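Local coordinates for protein 2,3-dihydroxy-2,3-dihydrophenylpropionate dehydrogenase (Pseudomonas sp. MC1, PDB 5XTG) that probably oxidises naphthalene cis-dihydrodiol to 1,2-dihydroxynaphthalene with NAD(+), as a short-chain dehydrogenase/reductase, at residues S51-N56 and E72-D77; D77-A82 and V133-S138; V155-V160 and V199-T204. All coordinates share one frame; numbering follows the deposited sequence.

Contact 1 (S51-N56 and E72-D77); sequences SALVRN and EIVVGD. With NAD (nicotinamide-adenine-dinucleotide), chain B.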
loop_
_atom_site.group_PDB
_atom_site.type_symbol
_atom_site.label_atom_id
_atom_site.label_comp_id
_atom_site.label_asym_id
_atom_site.label_seq_id
_atom_site.Cartn_x
_atom_site.Cartn_y
_atom_site.Cartn_z
ATOM N N SER A 51 27.523 3.500 -19.846
ATOM C CA SER A 51 27.521 2.242 -20.563
ATOM C C SER A 51 26.083 1.798 -20.756
ATOM O O SER A 51 25.164 2.204 -20.032
ATOM C CB SER A 51 28.340 1.150 -19.844
ATOM O OG SER A 51 27.822 0.876 -18.561
ATOM N N ALA A 52 25.904 0.972 -21.778
ATOM C CA ALA A 52 24.594 0.617 -22.289
ATOM C C ALA A 52 24.607 -0.825 -22.760
ATOM O O ALA A 52 25.536 -1.231 -23.458
ATOM C CB ALA A 52 24.205 1.523 -23.445
ATOM N N LEU A 53 23.582 -1.581 -22.389
ATOM C CA LEU A 53 23.322 -2.896 -22.948
ATOM C C LEU A 53 22.158 -2.784 -23.915
ATOM O O LEU A 53 21.077 -2.330 -23.541
ATOM C CB LEU A 53 23.000 -3.904 -21.859
ATOM C CG LEU A 53 22.567 -5.286 -22.362
ATOM C CD1 LEU A 53 23.749 -6.013 -22.947
ATOM C CD2 LEU A 53 21.967 -6.084 -21.233
ATOM N N VAL A 54 22.378 -3.206 -25.148
ATOM C CA VAL A 54 21.345 -3.247 -26.166
ATOM C C VAL A 54 21.157 -4.693 -26.587
ATOM O O VAL A 54 22.038 -5.535 -26.401
ATOM C CB VAL A 54 21.701 -2.388 -27.375
ATOM C CG1 VAL A 54 21.824 -0.986 -26.949
ATOM C CG2 VAL A 54 23.018 -2.863 -27.962
ATOM N N ARG A 55 19.999 -4.953 -27.199
ATOM C CA ARG A 55 19.562 -6.308 -27.514
ATOM C C ARG A 55 20.263 -6.875 -28.758
ATOM O O ARG A 55 20.540 -8.075 -28.814
ATOM C CB ARG A 55 18.036 -6.309 -27.711
ATOM C CG ARG A 55 17.408 -7.663 -28.084
ATOM C CD ARG A 55 17.298 -8.590 -26.874
ATOM N NE ARG A 55 17.107 -10.027 -27.177
ATOM C CZ ARG A 55 18.084 -10.918 -27.453
ATOM N NH1 ARG A 55 19.378 -10.566 -27.515
ATOM N NH2 ARG A 55 17.769 -12.192 -27.694
ATOM N N ASN A 56 20.549 -6.055 -29.766
ATOM C CA ASN A 56 20.866 -6.574 -31.091
ATOM C C ASN A 56 21.742 -5.581 -31.837
ATOM O O ASN A 56 22.020 -4.479 -31.355
ATOM C CB ASN A 56 19.588 -6.875 -31.904
ATOM C CG ASN A 56 18.679 -5.676 -32.021
ATOM O OD1 ASN A 56 19.130 -4.553 -32.237
ATOM N ND2 ASN A 56 17.390 -5.905 -31.877
ATOM N N GLU A 72 30.176 3.133 -23.828
ATOM C CA GLU A 72 30.592 1.737 -23.825
ATOM C C GLU A 72 29.343 0.902 -24.074
ATOM O O GLU A 72 28.377 0.997 -23.310
ATOM C CB GLU A 72 31.261 1.388 -22.493
ATOM C CG GLU A 72 32.121 0.110 -22.462
ATOM C CD GLU A 72 33.294 0.084 -23.478
ATOM O OE1 GLU A 72 33.932 1.133 -23.792
ATOM O OE2 GLU A 72 33.567 -1.028 -23.960
ATOM N N ILE A 73 29.342 0.119 -25.158
ATOM C CA ILE A 73 28.151 -0.593 -25.623
ATOM C C ILE A 73 28.399 -2.095 -25.668
ATOM O O ILE A 73 29.478 -2.555 -26.050
ATOM C CB ILE A 73 27.703 -0.100 -27.011
ATOM C CG1 ILE A 73 27.474 1.406 -26.979
ATOM C CG2 ILE A 73 26.442 -0.834 -27.446
ATOM C CD1 ILE A 73 27.137 2.014 -28.323
ATOM N N VAL A 74 27.361 -2.853 -25.333
ATOM C CA VAL A 74 27.412 -4.300 -25.256
ATOM C C VAL A 74 26.121 -4.803 -25.858
ATOM O O VAL A 74 25.041 -4.287 -25.551
ATOM C CB VAL A 74 27.565 -4.819 -23.814
ATOM C CG1 VAL A 74 27.415 -6.323 -23.766
ATOM C CG2 VAL A 74 28.903 -4.455 -23.262
ATOM N N VAL A 75 26.234 -5.779 -26.738
ATOM C CA VAL A 75 25.095 -6.426 -27.348
ATOM C C VAL A 75 24.965 -7.798 -26.715
ATOM O O VAL A 75 25.964 -8.512 -26.566
ATOM C CB VAL A 75 25.270 -6.547 -28.863
ATOM C CG1 VAL A 75 23.987 -7.059 -29.464
ATOM C CG2 VAL A 75 25.697 -5.188 -29.453
ATOM N N GLY A 76 23.751 -8.153 -26.320
ATOM C CA GLY A 76 23.512 -9.465 -25.759
ATOM C C GLY A 76 22.150 -9.539 -25.109
ATOM O O GLY A 76 21.383 -8.575 -25.100
ATOM N N ASP A 77 21.865 -10.722 -24.584
ATOM C CA ASP A 77 20.623 -10.995 -23.878
ATOM C C ASP A 77 20.807 -10.760 -22.380
ATOM O O ASP A 77 21.642 -11.397 -21.727
ATOM C CB ASP A 77 20.150 -12.428 -24.132
ATOM C CG ASP A 77 18.668 -12.635 -23.752
ATOM O OD1 ASP A 77 18.222 -12.174 -22.674
ATOM O OD2 ASP A 77 17.932 -13.246 -24.548
HETATM P PA NAD B . 10.530 -1.010 -25.113
HETATM O O1A NAD B . 9.400 -1.427 -26.077
HETATM O O2A NAD B . 11.342 0.075 -25.670
HETATM O O5B NAD B . 11.400 -2.333 -24.805
HETATM C C5B NAD B . 12.181 -2.456 -23.618
HETATM C C4B NAD B . 13.721 -2.477 -23.894
HETATM O O4B NAD B . 14.222 -3.553 -23.300
HETATM C C3B NAD B . 14.120 -2.615 -25.400
HETATM O O3B NAD B . 15.281 -1.976 -25.709
HETATM C C2B NAD B . 14.309 -4.140 -25.560
HETATM O O2B NAD B . 15.095 -4.471 -26.819
HETATM C C1B NAD B . 14.944 -4.446 -24.437
HETATM N N9A NAD B . 14.893 -5.902 -24.182
HETATM C C8A NAD B . 13.823 -6.711 -24.197
HETATM N N7A NAD B . 14.247 -7.960 -23.957
HETATM C C5A NAD B . 15.595 -7.921 -23.815
HETATM C C6A NAD B . 16.536 -8.906 -23.561
HETATM N N6A NAD B . 16.153 -10.255 -23.387
HETATM N N1A NAD B . 17.833 -8.638 -23.458
HETATM C C2A NAD B . 18.241 -7.342 -23.592
HETATM N N3A NAD B . 17.313 -6.361 -23.835
HETATM C C4A NAD B . 15.999 -6.657 -23.949
HETATM O O3 NAD B . 9.798 -0.498 -23.734
HETATM P PN NAD B . 10.138 0.760 -22.668
HETATM O O1N NAD B . 8.896 1.584 -22.513
HETATM O O2N NAD B . 11.294 1.692 -22.953
HETATM O O5D NAD B . 10.339 -0.062 -21.212
HETATM C C5D NAD B . 11.479 -0.124 -20.394
HETATM C C4D NAD B . 10.884 -0.588 -19.007
HETATM O O4D NAD B . 9.856 0.192 -18.701
HETATM C C3D NAD B . 10.322 -2.052 -19.017
HETATM O O3D NAD B . 10.739 -2.762 -17.926
HETATM C C2D NAD B . 8.783 -1.879 -18.953
HETATM O O2D NAD B . 8.244 -3.102 -18.321
HETATM C C1D NAD B . 8.587 -0.751 -18.248
HETATM N N1N NAD B . 7.244 -0.114 -18.430
HETATM C C2N NAD B . 6.906 0.736 -19.471
HETATM C C3N NAD B . 5.597 1.269 -19.569
HETATM C C7N NAD B . 5.199 2.197 -20.732
HETATM O O7N NAD B . 4.015 2.520 -20.895
HETATM N N7N NAD B . 6.284 2.656 -21.663
HETATM C C4N NAD B . 4.654 0.961 -18.658
HETATM C C5N NAD B . 4.973 0.133 -17.628
HETATM C C6N NAD B . 6.272 -0.384 -17.523
#
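The CD1 methyl of L53 drops into a notch between V74 CG1, 3.8 Å away, and V74 O, on the face of the parallel strand pair 51-54 and 72-75 that also carries S51 and E72. Helix 81-95 covers this face through T83, L87 and Q90. On the other face V54 CG2 sits against I73 CG2 and V75 CG2, 3.8 Å from the latter, while V75 CG1 fits against N56 CA, beneath helix 57-67. Four backbone bonds tie the ladder, the straightest from V54 N to V74 O (2.9 Å, 169°). Beyond the strands, R55 is bent at chi2 (77°), which lays its CD over the adenine of NAD, 3.4 Å from C6A. D77 OD2 stands over one face of the guanidinium, 3.3 Å from R55 NH2; no N-H points at it, and D77 is held more firmly by R79. An alanine in place of R55 would probably uncover that side of the adenine and cost D77 a second positive neighbour. The adenine amine N6A donates to D77 OD1 in a nearly straight bond (2.9 Å, 173°), so the base is read by an acceptor from one strand end and covered by an aliphatic arm from the other.

Contact 2 (D77-A82 and V133-S138); sequences DVRDHA and VKSYFS. With NAD (nicotinamide-adenine-dinucleotide), chain B.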
loop_
_atom_site.group_PDB
_atom_site.type_symbol
_atom_site.label_atom_id
_atom_site.label_comp_id
_atom_site.label_asym_id
_atom_site.label_seq_id
_atom_site.Cartn_x
_atom_site.Cartn_y
_atom_site.Cartn_z
ATOM N N ASP A 77 21.865 -10.722 -24.584
ATOM C CA ASP A 77 20.623 -10.995 -23.878
ATOM C C ASP A 77 20.807 -10.760 -22.380
ATOM O O ASP A 77 21.642 -11.397 -21.727
ATOM C CB ASP A 77 20.150 -12.428 -24.132
ATOM C CG ASP A 77 18.668 -12.635 -23.752
ATOM O OD1 ASP A 77 18.222 -12.174 -22.674
ATOM O OD2 ASP A 77 17.932 -13.246 -24.548
ATOM N N VAL A 78 19.991 -9.879 -21.817
ATOM C CA VAL A 78 20.087 -9.643 -20.383
ATOM C C VAL A 78 19.793 -10.921 -19.578
ATOM O O VAL A 78 20.202 -11.026 -18.424
ATOM C CB VAL A 78 19.156 -8.459 -20.030
ATOM C CG1 VAL A 78 17.715 -8.913 -19.927
ATOM C CG2 VAL A 78 19.637 -7.733 -18.807
ATOM N N ARG A 79 19.133 -11.921 -20.168
ATOM C CA ARG A 79 18.923 -13.201 -19.477
ATOM C C ARG A 79 20.172 -14.034 -19.322
ATOM O O ARG A 79 20.082 -15.162 -18.825
ATOM C CB ARG A 79 17.923 -14.062 -20.218
ATOM C CG ARG A 79 16.525 -13.583 -20.015
ATOM C CD ARG A 79 15.621 -14.443 -20.852
ATOM N NE ARG A 79 15.781 -14.079 -22.241
ATOM C CZ ARG A 79 14.949 -14.414 -23.221
ATOM N NH1 ARG A 79 13.857 -15.142 -22.960
ATOM N NH2 ARG A 79 15.209 -14.002 -24.468
ATOM N N ASP A 80 21.325 -13.545 -19.749
ATOM C CA ASP A 80 22.557 -14.310 -19.697
ATOM C C ASP A 80 23.503 -13.597 -18.749
ATOM O O ASP A 80 23.832 -12.422 -18.949
ATOM C CB ASP A 80 23.128 -14.457 -21.112
ATOM C CG ASP A 80 24.400 -15.222 -21.144
ATOM O OD1 ASP A 80 25.449 -14.589 -21.400
ATOM O OD2 ASP A 80 24.350 -16.454 -20.923
ATOM N N HIS A 81 23.916 -14.290 -17.691
ATOM C CA HIS A 81 24.654 -13.602 -16.659
ATOM C C HIS A 81 25.949 -13.009 -17.205
ATOM O O HIS A 81 26.337 -11.888 -16.845
ATOM C CB HIS A 81 24.930 -14.541 -15.496
ATOM C CG HIS A 81 25.452 -13.821 -14.297
ATOM N ND1 HIS A 81 24.688 -12.920 -13.593
ATOM C CD2 HIS A 81 26.668 -13.820 -13.710
ATOM C CE1 HIS A 81 25.398 -12.415 -12.600
ATOM N NE2 HIS A 81 26.603 -12.952 -12.642
ATOM N N ALA A 82 26.633 -13.740 -18.082
ATOM C CA ALA A 82 27.946 -13.299 -18.532
ATOM C C ALA A 82 27.848 -12.052 -19.382
ATOM O O ALA A 82 28.783 -11.250 -19.421
ATOM C CB ALA A 82 28.629 -14.403 -19.331
ATOM N N VAL A 133 12.317 -9.888 -13.977
ATOM C CA VAL A 133 12.669 -10.108 -12.580
ATOM C C VAL A 133 14.050 -10.734 -12.480
ATOM O O VAL A 133 14.993 -10.119 -11.976
ATOM C CB VAL A 133 11.611 -10.977 -11.893
ATOM C CG1 VAL A 133 11.802 -10.936 -10.393
ATOM C CG2 VAL A 133 10.199 -10.460 -12.225
ATOM N N LYS A 134 14.197 -11.949 -12.986
ATOM C CA LYS A 134 15.465 -12.640 -12.817
ATOM C C LYS A 134 16.625 -11.836 -13.373
ATOM O O LYS A 134 17.677 -11.726 -12.731
ATOM C CB LYS A 134 15.423 -14.013 -13.468
ATOM C CG LYS A 134 16.503 -14.908 -12.901
ATOM C CD LYS A 134 16.487 -16.283 -13.520
ATOM C CE LYS A 134 17.621 -17.108 -12.938
ATOM N NZ LYS A 134 17.441 -18.545 -13.246
ATOM N N SER A 135 16.451 -11.229 -14.537
ATOM C CA SER A 135 17.538 -10.437 -15.115
ATOM C C SER A 135 17.920 -9.255 -14.243
ATOM O O SER A 135 19.089 -8.866 -14.220
ATOM C CB SER A 135 17.135 -9.935 -16.484
ATOM O OG SER A 135 17.051 -11.049 -17.334
ATOM N N TYR A 136 16.962 -8.668 -13.523
ATOM C CA TYR A 136 17.312 -7.610 -12.578
ATOM C C TYR A 136 18.195 -8.158 -11.458
ATOM O O TYR A 136 19.212 -7.553 -11.093
ATOM C CB TYR A 136 16.037 -6.982 -12.000
ATOM C CG TYR A 136 15.263 -6.030 -12.890
ATOM C CD1 TYR A 136 15.483 -5.930 -14.265
ATOM C CD2 TYR A 136 14.320 -5.191 -12.328
ATOM C CE1 TYR A 136 14.741 -5.002 -15.042
ATOM C CE2 TYR A 136 13.607 -4.311 -13.073
ATOM C CZ TYR A 136 13.807 -4.213 -14.409
ATOM O OH TYR A 136 13.053 -3.275 -15.061
ATOM N N PHE A 137 17.837 -9.320 -10.914
ATOM C CA PHE A 137 18.705 -9.959 -9.927
ATOM C C PHE A 137 20.096 -10.141 -10.498
ATOM O O PHE A 137 21.096 -9.820 -9.837
ATOM C CB PHE A 137 18.137 -11.305 -9.515
ATOM C CG PHE A 137 17.097 -11.224 -8.448
ATOM C CD1 PHE A 137 15.747 -11.182 -8.775
ATOM C CD2 PHE A 137 17.450 -11.190 -7.119
ATOM C CE1 PHE A 137 14.763 -11.094 -7.790
ATOM C CE2 PHE A 137 16.463 -11.106 -6.120
ATOM C CZ PHE A 137 15.131 -11.071 -6.463
ATOM N N SER A 138 20.153 -10.592 -11.762
ATOM C CA SER A 138 21.399 -10.899 -12.449
ATOM C C SER A 138 22.275 -9.666 -12.616
ATOM O O SER A 138 23.483 -9.705 -12.353
ATOM C CB SER A 138 21.056 -11.499 -13.808
ATOM O OG SER A 138 22.220 -11.751 -14.567
HETATM P PA NAD B . 10.530 -1.010 -25.113
HETATM O O1A NAD B . 9.400 -1.427 -26.077
HETATM O O2A NAD B . 11.342 0.075 -25.670
HETATM O O5B NAD B . 11.400 -2.333 -24.805
HETATM C C5B NAD B . 12.181 -2.456 -23.618
HETATM C C4B NAD B . 13.721 -2.477 -23.894
HETATM O O4B NAD B . 14.222 -3.553 -23.300
HETATM C C3B NAD B . 14.120 -2.615 -25.400
HETATM O O3B NAD B . 15.281 -1.976 -25.709
HETATM C C2B NAD B . 14.309 -4.140 -25.560
HETATM O O2B NAD B . 15.095 -4.471 -26.819
HETATM C C1B NAD B . 14.944 -4.446 -24.437
HETATM N N9A NAD B . 14.893 -5.902 -24.182
HETATM C C8A NAD B . 13.823 -6.711 -24.197
HETATM N N7A NAD B . 14.247 -7.960 -23.957
HETATM C C5A NAD B . 15.595 -7.921 -23.815
HETATM C C6A NAD B . 16.536 -8.906 -23.561
HETATM N N6A NAD B . 16.153 -10.255 -23.387
HETATM N N1A NAD B . 17.833 -8.638 -23.458
HETATM C C2A NAD B . 18.241 -7.342 -23.592
HETATM N N3A NAD B . 17.313 -6.361 -23.835
HETATM C C4A NAD B . 15.999 -6.657 -23.949
HETATM O O3 NAD B . 9.798 -0.498 -23.734
HETATM P PN NAD B . 10.138 0.760 -22.668
HETATM O O1N NAD B . 8.896 1.584 -22.513
HETATM O O2N NAD B . 11.294 1.692 -22.953
HETATM O O5D NAD B . 10.339 -0.062 -21.212
HETATM C C5D NAD B . 11.479 -0.124 -20.394
HETATM C C4D NAD B . 10.884 -0.588 -19.007
HETATM O O4D NAD B . 9.856 0.192 -18.701
HETATM C C3D NAD B . 10.322 -2.052 -19.017
HETATM O O3D NAD B . 10.739 -2.762 -17.926
HETATM C C2D NAD B . 8.783 -1.879 -18.953
HETATM O O2D NAD B . 8.244 -3.102 -18.321
HETATM C C1D NAD B . 8.587 -0.751 -18.248
HETATM N N1N NAD B . 7.244 -0.114 -18.430
HETATM C C2N NAD B . 6.906 0.736 -19.471
HETATM C C3N NAD B . 5.597 1.269 -19.569
HETATM C C7N NAD B . 5.199 2.197 -20.732
HETATM O O7N NAD B . 4.015 2.520 -20.895
HETATM N N7N NAD B . 6.284 2.656 -21.663
HETATM C C4N NAD B . 4.654 0.961 -18.658
HETATM C C5N NAD B . 4.973 0.133 -17.628
HETATM C C6N NAD B . 6.272 -0.384 -17.523
#
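S135 and V78 form the tight part of this contact, where the turn after strand 72-75 presses on helix 118-148. S135 puts its CB 3.6 Å from V78 CG1, and its OG lies 3.4 Å from the same methyl; the hydroxyl is hydrogen-bonded to D130 O, within its own helix. V78 CG1 sits between the backbone N and the carbonyl carbon (chi1 80°), which turns the methyl to both S135 and the adenine. A second grip lies one helical turn on: H81 ND1 and S138 OG share a hydrogen bond of 2.9 Å at the edge of the imidazole, with either atom as possible donor. H81 CE1 also comes 3.3 Å from S138 O, and the ring is stacked on W118 of the second subunit.

The other flank is looser. R79 touches S135 OG with CA and CG, then leads away over E127, D130 and I131 and turns its guanidinium back on D77. It takes that carboxylate side-on, NE to OD1 and NH2 to OD2 (2.8 Å), while R79 N also donates to OD1 (2.7 Å), closing an Asx turn. D80, exposed, caps helix 81-95. These bonds hold the D77 carboxylate in the orientation that faces the adenine, and V78 N adds a straight bond to adenine N1A (3.0 Å, 172°). An Asp side chain and the next backbone N-H reading the adenine edge, on the turn after the third strand, form the adenine pocket familiar in NAD-dependent short-chain dehydrogenases.

Contact 3 (V155-V160 and V199-T204); sequences VMTASV and VSPGGT. With NAD (nicotinamide-adenine-dinucleotide), chain B.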
loop_
_atom_site.group_PDB
_atom_site.type_symbol
_atom_site.label_atom_id
_atom_site.label_comp_id
_atom_site.label_asym_id
_atom_site.label_seq_id
_atom_site.Cartn_x
_atom_site.Cartn_y
_atom_site.Cartn_z
ATOM N N VAL A 155 18.756 1.764 -9.649
ATOM C CA VAL A 155 17.399 2.145 -9.985
ATOM C C VAL A 155 16.808 1.053 -10.872
ATOM O O VAL A 155 17.426 0.627 -11.848
ATOM C CB VAL A 155 17.350 3.496 -10.685
ATOM C CG1 VAL A 155 15.927 3.884 -10.843
ATOM C CG2 VAL A 155 18.117 4.492 -9.885
ATOM N N MET A 156 15.624 0.604 -10.519
ATOM C CA MET A 156 14.902 -0.389 -11.271
ATOM C C MET A 156 13.692 0.251 -11.927
ATOM O O MET A 156 13.015 1.094 -11.320
ATOM C CB MET A 156 14.475 -1.526 -10.347
ATOM C CG MET A 156 15.575 -2.564 -10.133
ATOM S SD MET A 156 15.067 -3.826 -8.981
ATOM C CE MET A 156 15.595 -3.017 -7.467
ATOM N N THR A 157 13.424 -0.140 -13.161
ATOM C CA THR A 157 12.174 0.224 -13.800
ATOM C C THR A 157 11.107 -0.778 -13.400
ATOM O O THR A 157 11.176 -1.962 -13.745
ATOM C CB THR A 157 12.297 0.288 -15.315
ATOM O OG1 THR A 157 13.272 1.271 -15.679
ATOM C CG2 THR A 157 10.954 0.674 -15.913
ATOM N N ALA A 158 10.099 -0.296 -12.693
ATOM C CA ALA A 158 8.942 -1.072 -12.332
ATOM C C ALA A 158 7.821 -0.744 -13.347
ATOM O O ALA A 158 8.084 -0.856 -14.543
ATOM C CB ALA A 158 8.559 -0.834 -10.888
ATOM N N SER A 159 6.651 -0.317 -12.918
ATOM C CA SER A 159 5.498 -0.135 -13.788
ATOM C C SER A 159 4.297 0.317 -12.961
ATOM O O SER A 159 4.201 -0.022 -11.777
ATOM C CB SER A 159 5.135 -1.444 -14.486
ATOM O OG SER A 159 3.934 -1.290 -15.216
ATOM N N VAL A 160 3.363 1.046 -13.572
ATOM C CA VAL A 160 2.073 1.263 -12.934
ATOM C C VAL A 160 1.475 -0.054 -12.472
ATOM O O VAL A 160 0.787 -0.104 -11.447
ATOM C CB VAL A 160 1.125 1.980 -13.908
ATOM C CG1 VAL A 160 0.877 1.087 -15.152
ATOM C CG2 VAL A 160 -0.183 2.338 -13.208
ATOM N N VAL A 199 11.355 3.283 -10.376
ATOM C CA VAL A 199 10.475 4.213 -11.049
ATOM C C VAL A 199 9.380 3.396 -11.697
ATOM O O VAL A 199 9.655 2.375 -12.341
ATOM C CB VAL A 199 11.223 5.033 -12.112
ATOM C CG1 VAL A 199 10.242 6.022 -12.805
ATOM C CG2 VAL A 199 12.400 5.772 -11.474
ATOM N N SER A 200 8.148 3.886 -11.598
ATOM C CA SER A 200 6.974 3.173 -12.094
ATOM C C SER A 200 6.302 4.008 -13.167
ATOM O O SER A 200 5.351 4.750 -12.883
ATOM C CB SER A 200 5.973 2.874 -10.982
ATOM O OG SER A 200 6.469 1.899 -10.090
ATOM N N PRO A 201 6.762 3.915 -14.401
ATOM C CA PRO A 201 6.093 4.611 -15.493
ATOM C C PRO A 201 4.826 3.888 -15.916
ATOM O O PRO A 201 4.638 2.695 -15.682
ATOM C CB PRO A 201 7.141 4.604 -16.612
ATOM C CG PRO A 201 8.043 3.536 -16.297
ATOM C CD PRO A 201 7.959 3.197 -14.847
ATOM N N GLY A 202 3.956 4.637 -16.570
ATOM C CA GLY A 202 2.794 4.052 -17.204
ATOM C C GLY A 202 2.283 4.965 -18.290
ATOM O O GLY A 202 2.517 6.179 -18.265
ATOM N N GLY A 203 1.594 4.376 -19.258
ATOM C CA GLY A 203 0.949 5.145 -20.302
ATOM C C GLY A 203 1.893 6.043 -21.075
ATOM O O GLY A 203 1.628 7.237 -21.197
ATOM N N THR A 204 2.979 5.491 -21.619
ATOM C CA THR A 204 3.886 6.243 -22.485
ATOM C C THR A 204 4.313 5.369 -23.660
ATOM O O THR A 204 4.716 4.223 -23.454
ATOM C CB THR A 204 5.117 6.746 -21.696
ATOM O OG1 THR A 204 6.061 7.363 -22.582
ATOM C CG2 THR A 204 5.816 5.631 -20.981
HETATM P PA NAD B . 10.530 -1.010 -25.113
HETATM O O1A NAD B . 9.400 -1.427 -26.077
HETATM O O2A NAD B . 11.342 0.075 -25.670
HETATM O O5B NAD B . 11.400 -2.333 -24.805
HETATM C C5B NAD B . 12.181 -2.456 -23.618
HETATM C C4B NAD B . 13.721 -2.477 -23.894
HETATM O O4B NAD B . 14.222 -3.553 -23.300
HETATM C C3B NAD B . 14.120 -2.615 -25.400
HETATM O O3B NAD B . 15.281 -1.976 -25.709
HETATM C C2B NAD B . 14.309 -4.140 -25.560
HETATM O O2B NAD B . 15.095 -4.471 -26.819
HETATM C C1B NAD B . 14.944 -4.446 -24.437
HETATM N N9A NAD B . 14.893 -5.902 -24.182
HETATM C C8A NAD B . 13.823 -6.711 -24.197
HETATM N N7A NAD B . 14.247 -7.960 -23.957
HETATM C C5A NAD B . 15.595 -7.921 -23.815
HETATM C C6A NAD B . 16.536 -8.906 -23.561
HETATM N N6A NAD B . 16.153 -10.255 -23.387
HETATM N N1A NAD B . 17.833 -8.638 -23.458
HETATM C C2A NAD B . 18.241 -7.342 -23.592
HETATM N N3A NAD B . 17.313 -6.361 -23.835
HETATM C C4A NAD B . 15.999 -6.657 -23.949
HETATM O O3 NAD B . 9.798 -0.498 -23.734
HETATM P PN NAD B . 10.138 0.760 -22.668
HETATM O O1N NAD B . 8.896 1.584 -22.513
HETATM O O2N NAD B . 11.294 1.692 -22.953
HETATM O O5D NAD B . 10.339 -0.062 -21.212
HETATM C C5D NAD B . 11.479 -0.124 -20.394
HETATM C C4D NAD B . 10.884 -0.588 -19.007
HETATM O O4D NAD B . 9.856 0.192 -18.701
HETATM C C3D NAD B . 10.322 -2.052 -19.017
HETATM O O3D NAD B . 10.739 -2.762 -17.926
HETATM C C2D NAD B . 8.783 -1.879 -18.953
HETATM O O2D NAD B . 8.244 -3.102 -18.321
HETATM C C1D NAD B . 8.587 -0.751 -18.248
HETATM N N1N NAD B . 7.244 -0.114 -18.430
HETATM C C2N NAD B . 6.906 0.736 -19.471
HETATM C C3N NAD B . 5.597 1.269 -19.569
HETATM C C7N NAD B . 5.199 2.197 -20.732
HETATM O O7N NAD B . 4.015 2.520 -20.895
HETATM N N7N NAD B . 6.284 2.656 -21.663
HETATM C C4N NAD B . 4.654 0.961 -18.658
HETATM C C5N NAD B . 4.973 0.133 -17.628
HETATM C C6N NAD B . 6.272 -0.384 -17.523
#
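P201 and S159, which touch through P201 O and S159 CA, meet the flat nicotinamide of NAD from different directions. P201 CG and O lie above one face of the ring, the oxygen set off toward C5N at 3.2 Å, and G202 CA is on that same side. S159 OG instead lies almost level with the ring, 3.0 Å from C5N; OG lies opposite the backbone N (chi1 174°), which carries it out to that position. The carboxamide is paired at both ends by the backbone of T204, whose O accepts from N7N (2.8 Å) and whose N donates to O7N, although this residue is poorly ordered. T157 CG2 presses on the nicotinamide ribose, 3.0 Å from O4D, while its OG1 is bonded to Y250 and N104.

Behind the ring the two strands, 153-157 and 195-201, run parallel. V199 N donates to M156 O, and A158 N to V199 O in a short bond of 2.7 Å that is tilted 25° from the carbonyl plane. Past the strand ends V160 N reaches P201 O (3.0 Å) from above the plane of that carbonyl, the same oxygen that lies over the ring. S200 OG, whose firm partner is H163, packs 3.5 Å from A158 CB. V155 CG1 meets V199 CG2 under helix 248-254. V160 CG1 lies close over G202 CA, where any CB would collide with V160.

S159 OG is bonded to S161 N and weakly to Y172 OH, and K176 NZ binds A158 O. S159 follows strand 153-157, while Y172 and K176 lie on helix 170-190. Beside the nicotinamide they are consistent with the Ser-Tyr-Lys triad of short-chain dehydrogenases, with the ring at the C-terminal ends of strands 153-157 and 195-201 of the Rossmann fold.

In the fold
The three contacts follow one another along the chain and line the coenzyme cleft of a single Rossmann fold. Contacts 1 and 3 belong to one parallel sheet, with strands 25-29 and 100-103 between them; their centres are about 21 Å apart and they do not touch. Contact 2 joins the turn before helix 81-95 to helix 118-148, which precedes strand 153-157 of contact 3. It shares D77 with contact 1, centres about 13 Å apart, and L53 packs on V78. Contact 3 lies about 19 Å from it, centre to centre, where Y136 OH is hydrogen-bonded to T157 O. Contacts 1 and 2 hold the adenine and contact 3 the nicotinamide, so NAD stretches over the sheet from its 72-75 edge toward strand 195-201.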